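PDB 6OM4: MccB protein from Escherichia coli, which catalyses a step in the biosynthesis of the antibiotic microcin C7, using ATP to attach AMP to the precursor peptide MccA through a phosphoramidate link. Local coordinates for residues Ala42-Thr47 with Thr52-Thr57; Val173-Leu178 with Val187-Leu192; Tyr226-Asn231 with Cys343-Asn348. One frame throughout, in Å; residues are numbered along the deposited sequence.

Interaction 1 (Ala42-Thr47 with Thr52-Thr57); sequences AYCFIT and TAALET
Apolar contact carries this pairing, and Ala54 is its hub: its one methyl group takes the side chains of both Cys44 and Phe45, consecutive residues of 42-47. Cys44 CB sits 3.5 Å from Ala54 CB, slightly tighter than an ordinary carbon-carbon contact. The ring of Phe45 arrives with its far end, CZ lying 3.4 Å from Ala54 CB, and it meets the methyl obliquely. With CG anti to the carbonyl carbon (chi1 -64°), the ring of Phe45 is swung so that its CZ end reaches Ala54. More loosely, Cys44 SG and Thr57 OG1 are 4.2 Å apart.

No hydrogen bond crosses between the segments. Phe45 N donates to Ala42 O (2.9 Å) just ahead of the type I turn Tyr43-Ile46, whose own bond, Ile46 N to Tyr43 O, is weak at 3.4 Å; Cys44 and Phe45 are its two middle residues. Ala54 O accepts Thr57 N at 3.0 Å and, weakly, the Thr57 hydroxyl.

Phe69 meets the Phe45 ring, Phe65 of helix 62-74 touches Ala54, and the Phe45 backbone bonds to Leu5 of strand 2-5. The turn at the end of helix 32-43 thus packs on helix 51-58, across the link holding strand 49-50, in an N-terminal domain consistent with the winged-helix-like peptide-recognition module known from MccB.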
# COMPACT_ATOMS: atom_id res chain seq x y z
N ALA A 42 -18.22 -21.90 -15.98
CA ALA A 42 -18.10 -20.47 -15.78
C ALA A 42 -19.28 -19.75 -16.44
O ALA A 42 -19.94 -18.85 -15.83
CB ALA A 42 -16.80 -19.99 -16.34
N TYR A 43 -19.59 -20.20 -17.65
CA TYR A 43 -20.60 -19.57 -18.47
C TYR A 43 -21.98 -19.63 -17.81
O TYR A 43 -22.78 -18.69 -17.99
CB TYR A 43 -20.58 -20.22 -19.85
CG TYR A 43 -21.55 -19.64 -20.86
CD1 TYR A 43 -21.22 -18.51 -21.59
CD2 TYR A 43 -22.75 -20.27 -21.12
CE1 TYR A 43 -22.06 -18.02 -22.58
CE2 TYR A 43 -23.60 -19.79 -22.10
CZ TYR A 43 -23.26 -18.66 -22.82
OH TYR A 43 -24.10 -18.16 -23.79
N CYS A 44 -22.25 -20.68 -17.02
CA CYS A 44 -23.52 -20.80 -16.32
C CYS A 44 -23.74 -19.67 -15.32
O CYS A 44 -24.86 -19.47 -14.88
CB CYS A 44 -23.60 -22.10 -15.54
SG CYS A 44 -23.61 -23.54 -16.63
N PHE A 45 -22.67 -19.00 -14.88
CA PHE A 45 -22.79 -18.03 -13.81
C PHE A 45 -22.62 -16.59 -14.31
O PHE A 45 -22.36 -15.74 -13.51
CB PHE A 45 -21.77 -18.36 -12.70
CG PHE A 45 -22.02 -19.68 -12.04
CD1 PHE A 45 -22.96 -19.80 -11.02
CD2 PHE A 45 -21.40 -20.83 -12.49
CE1 PHE A 45 -23.24 -21.04 -10.46
CE2 PHE A 45 -21.68 -22.06 -11.94
CZ PHE A 45 -22.58 -22.17 -10.90
N ILE A 46 -22.80 -16.32 -15.61
CA ILE A 46 -22.76 -14.95 -16.10
C ILE A 46 -23.83 -14.12 -15.38
O ILE A 46 -23.58 -12.95 -14.93
CB ILE A 46 -22.91 -14.90 -17.64
CG1 ILE A 46 -21.74 -15.57 -18.36
CG2 ILE A 46 -23.06 -13.46 -18.10
CD1 ILE A 46 -20.41 -15.16 -17.89
N THR A 47 -25.03 -14.73 -15.23
CA THR A 47 -26.14 -14.17 -14.47
C THR A 47 -26.18 -14.92 -13.16
O THR A 47 -25.74 -16.07 -13.11
CB THR A 47 -27.50 -14.27 -15.20
OG1 THR A 47 -27.96 -15.62 -15.29
CG2 THR A 47 -27.45 -13.69 -16.60
N THR A 52 -27.37 -25.68 -8.31
CA THR A 52 -28.33 -26.62 -8.98
C THR A 52 -28.88 -26.05 -10.30
O THR A 52 -28.97 -26.78 -11.28
CB THR A 52 -29.45 -27.10 -8.04
OG1 THR A 52 -30.34 -26.00 -7.89
CG2 THR A 52 -28.90 -27.61 -6.72
N ALA A 53 -29.24 -24.76 -10.36
CA ALA A 53 -29.72 -24.15 -11.57
C ALA A 53 -28.68 -24.23 -12.69
O ALA A 53 -29.06 -24.41 -13.85
CB ALA A 53 -30.15 -22.71 -11.33
N ALA A 54 -27.39 -24.08 -12.34
CA ALA A 54 -26.31 -24.20 -13.30
C ALA A 54 -26.15 -25.67 -13.71
O ALA A 54 -26.07 -25.95 -14.88
CB ALA A 54 -25.02 -23.65 -12.75
N LEU A 55 -26.15 -26.57 -12.73
CA LEU A 55 -26.00 -28.03 -12.98
C LEU A 55 -27.10 -28.53 -13.91
O LEU A 55 -26.83 -29.40 -14.72
CB LEU A 55 -25.97 -28.76 -11.63
CG LEU A 55 -25.88 -30.28 -11.63
CD1 LEU A 55 -24.72 -30.76 -12.46
CD2 LEU A 55 -25.74 -30.77 -10.21
N GLU A 56 -28.32 -27.96 -13.82
CA GLU A 56 -29.45 -28.20 -14.76
C GLU A 56 -29.12 -27.94 -16.24
O GLU A 56 -29.68 -28.62 -17.12
CB GLU A 56 -30.63 -27.26 -14.47
CG GLU A 56 -31.85 -27.93 -13.88
CD GLU A 56 -32.57 -27.07 -12.85
OE1 GLU A 56 -32.68 -27.51 -11.70
OE2 GLU A 56 -33.00 -25.96 -13.19
N THR A 57 -28.32 -26.91 -16.56
CA THR A 57 -28.20 -26.46 -17.96
C THR A 57 -26.80 -26.72 -18.55
O THR A 57 -26.62 -26.50 -19.75
CB THR A 57 -28.56 -24.98 -18.09
OG1 THR A 57 -27.65 -24.26 -17.25
CG2 THR A 57 -29.98 -24.69 -17.67

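Interaction 2 (Val173-Leu178 with Val187-Leu192)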
# COMPACT_ATOMS: atom_id res chain seq x y z
N VAL A 173 -1.95 23.13 -1.12
CA VAL A 173 -2.15 22.69 -2.47
C VAL A 173 -2.56 21.21 -2.52
O VAL A 173 -3.45 20.87 -3.29
CB VAL A 173 -0.93 22.99 -3.32
CG1 VAL A 173 -1.11 22.51 -4.75
CG2 VAL A 173 -0.63 24.48 -3.26
N ILE A 174 -1.92 20.35 -1.73
CA ILE A 174 -2.39 18.96 -1.66
C ILE A 174 -3.89 18.94 -1.30
O ILE A 174 -4.68 18.26 -1.97
CB ILE A 174 -1.56 18.08 -0.72
CG1 ILE A 174 -0.11 18.04 -1.20
CG2 ILE A 174 -2.20 16.70 -0.62
CD1 ILE A 174 0.75 16.98 -0.59
N LYS A 175 -4.29 19.70 -0.27
CA LYS A 175 -5.68 19.68 0.15
C LYS A 175 -6.58 20.08 -1.03
O LYS A 175 -7.60 19.45 -1.29
CB LYS A 175 -5.94 20.59 1.34
CG LYS A 175 -7.42 20.72 1.67
CD LYS A 175 -7.68 21.41 2.95
CE LYS A 175 -9.14 21.35 3.33
NZ LYS A 175 -9.46 22.43 4.29
N ARG A 176 -6.21 21.16 -1.74
CA ARG A 176 -7.07 21.65 -2.85
C ARG A 176 -7.21 20.54 -3.90
O ARG A 176 -8.28 20.24 -4.37
CB ARG A 176 -6.47 22.93 -3.44
CG ARG A 176 -7.13 23.44 -4.71
CD ARG A 176 -6.30 24.51 -5.41
NE ARG A 176 -5.28 23.95 -6.28
CZ ARG A 176 -4.07 24.46 -6.51
NH1 ARG A 176 -3.66 25.55 -5.87
NH2 ARG A 176 -3.27 23.88 -7.38
N GLU A 177 -6.09 19.90 -4.22
CA GLU A 177 -6.05 18.92 -5.31
C GLU A 177 -6.76 17.61 -4.93
O GLU A 177 -7.33 16.97 -5.78
CB GLU A 177 -4.60 18.76 -5.76
CG GLU A 177 -4.09 20.01 -6.46
CD GLU A 177 -4.87 20.44 -7.70
OE1 GLU A 177 -5.26 19.56 -8.52
OE2 GLU A 177 -5.11 21.68 -7.83
N LEU A 178 -6.71 17.23 -3.65
CA LEU A 178 -7.35 16.04 -3.17
C LEU A 178 -8.86 16.25 -3.25
O LEU A 178 -9.59 15.39 -3.68
CB LEU A 178 -6.93 15.70 -1.73
CG LEU A 178 -5.49 15.19 -1.50
CD1 LEU A 178 -5.35 14.68 -0.08
CD2 LEU A 178 -5.12 14.11 -2.50
N VAL A 187 -10.38 16.53 4.52
CA VAL A 187 -8.94 16.78 4.55
C VAL A 187 -8.67 17.98 5.46
O VAL A 187 -9.37 18.97 5.36
CB VAL A 187 -8.38 17.06 3.14
CG1 VAL A 187 -6.88 17.26 3.18
CG2 VAL A 187 -8.78 15.95 2.17
N SER A 188 -7.67 17.86 6.33
CA SER A 188 -7.23 18.92 7.19
C SER A 188 -5.69 19.03 7.12
O SER A 188 -5.02 18.12 6.62
CB SER A 188 -7.83 18.72 8.58
OG SER A 188 -7.17 17.68 9.27
N GLU A 189 -5.16 20.20 7.49
CA GLU A 189 -3.77 20.52 7.41
C GLU A 189 -3.24 20.85 8.81
O GLU A 189 -3.95 21.45 9.62
CB GLU A 189 -3.56 21.77 6.54
CG GLU A 189 -4.11 21.65 5.14
CD GLU A 189 -4.12 23.03 4.49
OE1 GLU A 189 -3.00 23.62 4.36
OE2 GLU A 189 -5.24 23.53 4.16
N ILE A 190 -1.97 20.50 9.06
CA ILE A 190 -1.22 20.93 10.26
C ILE A 190 0.16 21.43 9.78
O ILE A 190 0.89 20.68 9.11
CB ILE A 190 -1.06 19.78 11.29
CG1 ILE A 190 -2.39 19.22 11.78
CG2 ILE A 190 -0.21 20.25 12.47
CD1 ILE A 190 -2.25 18.04 12.72
N ALA A 191 0.48 22.71 10.08
CA ALA A 191 1.78 23.28 9.72
C ALA A 191 2.79 22.97 10.83
O ALA A 191 2.77 23.61 11.89
CB ALA A 191 1.66 24.78 9.46
N LEU A 192 3.68 21.99 10.59
CA LEU A 192 4.53 21.53 11.64
C LEU A 192 5.79 20.93 11.02
O LEU A 192 5.70 20.20 10.04
CB LEU A 192 3.76 20.49 12.45
CG LEU A 192 4.52 19.80 13.59
CD1 LEU A 192 4.91 20.79 14.69
CD2 LEU A 192 3.68 18.66 14.16
O HOH W 1 -7.10 22.67 6.01
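Helix 173-178 lies almost exactly antiparallel to strand 187-191, the short axes 8.7 Å apart at 175°, and Lys175 and Val187 come closest in the backbone. Lys175 does most of the touching. Its CG leaves anti to the backbone N (chi1 173°) and the rest of the chain stays extended, so the methylenes slide past Val187, running the opposite way: Lys175 CG is 3.8 Å from Val187 CG1. Farther out, Lys175 CE closes to 3.1 Å on the carbonyl oxygen, Val187 O. Glu189 crosses this chain at about a right angle, its OE2 lying 3.5 Å from Lys175 CD. Lys175 NZ and Glu189 OE2 stay 4.4 Å apart, too far for a salt bridge, but one water joins them, accepting from Lys175 NZ at 2.9 Å and donating to Glu189 OE2 at 2.8 Å. The other carboxylate oxygen, Glu189 OE1, is tied to Thr171 OG1. Deeper in, Leu178 CD1 meets Val187 CG2 at 4.3 Å, the apolar end of the contact.

The pair closes the beta-alpha-beta unit of strand 141-146, helix 170-181 and strand 186-191. Strand 186-191 forms an edge of the mixed sheet beside strand 141-146, and Leu178 also packs on Ser131 and Ala135 of helix 125-136.

Interaction 3 (Tyr226-Asn231 with Cys343-Asn348); sequences YCVRAN and CSVCGN. With ZN (zinc ion), chain E.
Val228 meets Val345 and Cys346 with its whole branched end, on the last turns of helix 219-230. Starting at the root, Val228 CB faces Val345 CG1 at 4.1 Å. From there the side chain forks. One methyl, Val228 CG1, stands anti to the backbone N (chi1 169°) and touches two things at once: Cys346 CB at 3.8 Å and the carbonyl oxygen Val345 O, also 3.8 Å. The second methyl, Val228 CG2, lies 3.9 Å from Val345 CG1, where the two valines cross at a slant, and it also grazes the Cys346 methylene. The fork of Val228 thus rests on the backbone and side chains of the Val345-Cys346 step, with no hydrogen bond across.

Behind that surface is the metal. Cys343 SG binds the zinc ion at 2.3 Å and Cys346 SG at 2.4 Å; Cys257 and Cys260 complete the site. Cys346 N donates to Cys343 SG over 3.5 Å in a nearly straight bond (165°), and Val345 N adds a weak one. Two amides aimed at one sulfur would be expected to ease its negative charge and to fix the loop around the metal. Gly347 N closes the turn on Cys343 O.

The helix itself ends in a Schellman motif at Asn231. What it packs against is half of a four-cysteine zinc site, built from two CxxC pairs far apart in sequence; the turn with its amide-to-sulfur bonds resembles a zinc knuckle, and such a site is familiar from bacterial relatives in the ThiF/MoeB group of E1-like enzymes.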
# COMPACT_ATOMS: atom_id res chain seq x y z
N TYR A 226 8.12 6.79 19.44
CA TYR A 226 6.89 7.44 19.80
C TYR A 226 5.70 6.53 19.53
O TYR A 226 4.80 6.43 20.37
CB TYR A 226 6.68 8.77 19.06
CG TYR A 226 5.40 9.47 19.42
CD1 TYR A 226 4.23 9.20 18.75
CD2 TYR A 226 5.34 10.37 20.47
CE1 TYR A 226 3.03 9.81 19.09
CE2 TYR A 226 4.16 11.01 20.80
CZ TYR A 226 2.99 10.69 20.15
OH TYR A 226 1.83 11.35 20.48
N CYS A 227 5.70 5.85 18.35
CA CYS A 227 4.54 5.04 17.94
C CYS A 227 4.44 3.76 18.77
O CYS A 227 3.35 3.34 19.11
CB CYS A 227 4.58 4.69 16.45
SG CYS A 227 4.07 6.12 15.46
N VAL A 228 5.58 3.19 19.14
CA VAL A 228 5.57 2.06 20.08
C VAL A 228 4.94 2.52 21.40
O VAL A 228 4.08 1.82 21.98
CB VAL A 228 7.00 1.51 20.29
CG1 VAL A 228 7.03 0.53 21.44
CG2 VAL A 228 7.56 0.84 19.05
N ARG A 229 5.41 3.66 21.92
CA ARG A 229 4.91 4.15 23.23
C ARG A 229 3.43 4.53 23.15
O ARG A 229 2.67 4.36 24.11
CB ARG A 229 5.73 5.35 23.73
CG ARG A 229 7.17 5.01 24.14
CD ARG A 229 8.06 6.18 24.56
NE ARG A 229 9.33 5.70 25.14
CZ ARG A 229 10.14 6.40 25.96
NH1 ARG A 229 9.87 7.66 26.26
NH2 ARG A 229 11.21 5.82 26.48
N ALA A 230 3.01 5.08 22.01
CA ALA A 230 1.61 5.59 21.83
C ALA A 230 0.62 4.54 21.28
O ALA A 230 -0.53 4.89 21.06
CB ALA A 230 1.64 6.77 20.90
N ASN A 231 1.05 3.31 20.98
CA ASN A 231 0.17 2.28 20.40
C ASN A 231 -0.37 2.73 19.04
O ASN A 231 -1.53 2.55 18.75
CB ASN A 231 -1.00 1.91 21.33
CG ASN A 231 -0.70 0.64 22.08
OD1 ASN A 231 0.01 0.68 23.09
ND2 ASN A 231 -1.15 -0.49 21.55
N CYS A 343 14.14 -6.62 21.93
CA CYS A 343 14.18 -5.26 21.35
C CYS A 343 14.19 -4.24 22.49
O CYS A 343 13.32 -4.27 23.35
CB CYS A 343 12.99 -4.95 20.43
SG CYS A 343 13.12 -3.30 19.70
N SER A 344 15.18 -3.33 22.50
CA SER A 344 15.25 -2.34 23.58
C SER A 344 14.08 -1.35 23.49
O SER A 344 13.78 -0.67 24.46
CB SER A 344 16.57 -1.62 23.57
OG SER A 344 16.71 -0.88 22.36
N VAL A 345 13.43 -1.26 22.32
CA VAL A 345 12.31 -0.32 22.17
C VAL A 345 10.97 -1.01 22.49
O VAL A 345 10.23 -0.51 23.29
CB VAL A 345 12.30 0.32 20.77
CG1 VAL A 345 11.13 1.29 20.61
CG2 VAL A 345 13.61 1.05 20.52
N CYS A 346 10.66 -2.12 21.82
CA CYS A 346 9.31 -2.64 21.81
C CYS A 346 9.20 -4.00 22.53
O CYS A 346 8.13 -4.51 22.68
CB CYS A 346 8.78 -2.71 20.37
SG CYS A 346 9.39 -4.14 19.42
N GLY A 347 10.30 -4.57 23.00
CA GLY A 347 10.27 -5.87 23.65
C GLY A 347 9.17 -5.96 24.71
O GLY A 347 8.96 -5.03 25.47
N ASN A 348 8.47 -7.11 24.70
CA ASN A 348 7.30 -7.50 25.57
C ASN A 348 6.50 -6.27 26.04
O ASN A 348 5.58 -6.41 26.87
CB ASN A 348 7.76 -8.40 26.72
CG ASN A 348 8.18 -9.76 26.21
OD1 ASN A 348 7.35 -10.53 25.70
ND2 ASN A 348 9.47 -10.05 26.29
ZN ZN E . 11.34 -3.49 18.26

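Overall arrangement
Interaction 1 stands apart in the N-terminal region, its centre about 54 Å from that of interaction 3, on the opposite side of the chain's centre. Interactions 2 and 3 both belong to the ThiF-family region, centres about 30 Å apart, but share no helix or strand. Each contact sets buried residues (Phe45 and Ala54; Leu178 and Val187; Cys346) beside more exposed ones; only interaction 1 includes a fully exposed touching residue, Thr57. None has a direct hydrogen bond between its segments. Interaction 1 sets a turn against a helix through one alanine methyl; interaction 2 grades from aliphatic packing to a water-bridged charge pair; interaction 3, its segments separated by 111 residues, sets a valine against a zinc-organised loop.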